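PDB 2WQK: 5'-nucleotidase SurE from Aquifex aeolicus, which probably removes the phosphate from nucleoside 5'-monophosphates, using one divalent metal cation per subunit. Local coordinates for residues 25-30 and 141-146. Sequence-based numbering, arbitrary orientation. Where two conformers were deposited one is given.
Sequences KSLGRV and VCVDIV
L27 lays its CD1 methyl against two valines one helical turn apart, V143 and V146. The tighter touch is on V143, where L27 CD1 stands 3.5 Å from V143 CG1, closer than methyl groups usually pack. V143 CG1 also lies 3.9 Å from L27 CG. The two side chains slide past each other in opposite directions rather than meeting end on. On the next turn V146 offers its CG1, 3.8 Å from L27 CD1, and its CB is almost as near. L27 CD1 thus bridges the i and i+3 positions of helix 135-152 and comes 3.8 Å from V143 O, an approach that adds to the packing without being a bond.

Both valines hold CG1 anti to their backbone N (chi1 175° in V143, 173° in V146), which turns that methyl toward the leucine. The side chains that meet are all apolar, and the turn of helix beneath them is held by its own backbone bonds, such as V146 N to C142 O. V146, the buried partner, continues inward onto F4 of strand 3-7 and onto L88 and L90 of strand 88-94, while V143 also rests on A23 of helix 15-24. L27 itself touches F4.

The leucine sits in the turn that leads from helix 15-24 into strand 29-35, and its contact ties this connection to a helix flanking the parallel part of the central sheet. Such packing of helices and their connections over a parallel sheet is characteristic of the Rossmann-like alpha/beta core of SurE proteins.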
loop_
_atom_site.group_PDB
_atom_site.type_symbol
_atom_site.label_atom_id
_atom_site.label_comp_id
_atom_site.label_asym_id
_atom_site.label_seq_id
_atom_site.Cartn_x
_atom_site.Cartn_y
_atom_site.Cartn_z
ATOM N N LYS A 25 -9.141 -33.354 -3.135
ATOM C CA LYS A 25 -10.332 -33.969 -2.527
ATOM C C LYS A 25 -10.279 -35.501 -2.494
ATOM O O LYS A 25 -10.908 -36.110 -1.628
ATOM C CB LYS A 25 -11.605 -33.502 -3.247
ATOM C CG LYS A 25 -11.910 -32.048 -3.107
ATOM C CD LYS A 25 -13.078 -31.657 -4.060
ATOM C CE LYS A 25 -13.676 -30.303 -3.738
ATOM N NZ LYS A 25 -14.916 -29.994 -4.568
ATOM N N SER A 26 -9.621 -36.115 -3.476
ATOM C CA SER A 26 -9.546 -37.578 -3.503
ATOM C C SER A 26 -8.650 -38.163 -2.418
ATOM O O SER A 26 -8.682 -39.373 -2.155
ATOM C CB SER A 26 -9.118 -38.102 -4.865
ATOM O OG SER A 26 -7.818 -37.645 -5.150
ATOM N N LEU A 27 -7.840 -37.315 -1.771
ATOM C CA LEU A 27 -6.976 -37.807 -0.672
ATOM C C LEU A 27 -7.501 -37.527 0.744
ATOM O O LEU A 27 -7.016 -38.099 1.721
ATOM C CB LEU A 27 -5.560 -37.212 -0.762
ATOM C CG LEU A 27 -4.867 -37.516 -2.061
ATOM C CD1 LEU A 27 -3.421 -36.890 -2.021
ATOM C CD2 LEU A 27 -4.764 -38.991 -2.393
ATOM N N GLY A 28 -8.409 -36.573 0.875
ATOM C CA GLY A 28 -8.896 -36.213 2.212
ATOM C C GLY A 28 -9.736 -34.943 2.154
ATOM O O GLY A 28 -10.212 -34.573 1.100
ATOM N N ARG A 29 -9.917 -34.332 3.321
ATOM C CA ARG A 29 -10.721 -33.122 3.424
ATOM C C ARG A 29 -9.822 -31.919 3.304
ATOM O O ARG A 29 -8.827 -31.814 4.009
ATOM C CB ARG A 29 -11.440 -33.028 4.743
ATOM C CG ARG A 29 -12.321 -31.793 4.864
ATOM C CD ARG A 29 -12.829 -31.614 6.288
ATOM N NE ARG A 29 -13.519 -32.819 6.760
ATOM C CZ ARG A 29 -14.778 -33.143 6.434
ATOM N NH1 ARG A 29 -15.515 -32.334 5.681
ATOM N NH2 ARG A 29 -15.309 -34.265 6.909
ATOM N N VAL A 30 -10.200 -31.036 2.373
ATOM C CA VAL A 30 -9.413 -29.822 2.115
ATOM C C VAL A 30 -10.126 -28.686 2.803
ATOM O O VAL A 30 -11.264 -28.370 2.463
ATOM C CB VAL A 30 -9.287 -29.488 0.595
ATOM C CG1 VAL A 30 -8.340 -28.319 0.431
ATOM C CG2 VAL A 30 -8.844 -30.745 -0.215
ATOM N N VAL A 141 0.532 -33.477 -10.390
ATOM C CA VAL A 141 1.773 -33.904 -9.777
ATOM C C VAL A 141 1.807 -33.479 -8.282
ATOM O O VAL A 141 2.357 -34.203 -7.460
ATOM C CB VAL A 141 3.007 -33.553 -10.601
ATOM C CG1 VAL A 141 3.325 -32.126 -10.478
ATOM C CG2 VAL A 141 4.180 -34.495 -10.214
ATOM N N CYS A 142 1.153 -32.371 -7.934
ATOM C CA CYS A 142 1.087 -31.988 -6.510
ATOM C C CYS A 142 0.424 -33.101 -5.686
ATOM O O CYS A 142 0.889 -33.461 -4.590
ATOM C CB CYS A 142 0.368 -30.659 -6.315
ATOM S SG CYS A 142 1.177 -29.280 -7.136
ATOM N N VAL A 143 -0.682 -33.647 -6.210
ATOM C CA VAL A 143 -1.390 -34.693 -5.500
ATOM C C VAL A 143 -0.536 -35.977 -5.419
ATOM O O VAL A 143 -0.524 -36.637 -4.404
ATOM C CB VAL A 143 -2.804 -34.886 -6.065
ATOM C CG1 VAL A 143 -3.509 -36.057 -5.396
ATOM C CG2 VAL A 143 -3.571 -33.583 -5.882
ATOM N N ASP A 144 0.235 -36.272 -6.465
ATOM C CA ASP A 144 1.157 -37.414 -6.426
ATOM C C ASP A 144 2.128 -37.264 -5.250
ATOM O O ASP A 144 2.382 -38.205 -4.522
ATOM C CB ASP A 144 1.977 -37.539 -7.719
ATOM C CG ASP A 144 1.158 -38.066 -8.923
ATOM O OD1 ASP A 144 0.037 -38.616 -8.742
ATOM O OD2 ASP A 144 1.645 -37.861 -10.053
ATOM N N ILE A 145 2.655 -36.055 -5.087
ATOM C CA ILE A 145 3.595 -35.780 -3.994
ATOM C C ILE A 145 2.927 -35.895 -2.632
ATOM O O ILE A 145 3.478 -36.529 -1.736
ATOM C CB ILE A 145 4.285 -34.394 -4.233
ATOM C CG1 ILE A 145 5.216 -34.460 -5.462
ATOM C CG2 ILE A 145 4.984 -33.920 -2.964
ATOM C CD1 ILE A 145 5.730 -33.110 -5.881
ATOM N N VAL A 146 1.744 -35.290 -2.495
ATOM C CA VAL A 146 1.015 -35.358 -1.223
ATOM C C VAL A 146 0.745 -36.822 -0.844
ATOM O O VAL A 146 0.938 -37.233 0.316
ATOM C CB VAL A 146 -0.269 -34.508 -1.219
ATOM C CG1 VAL A 146 -1.060 -34.751 0.053
ATOM C CG2 VAL A 146 0.089 -33.017 -1.350
#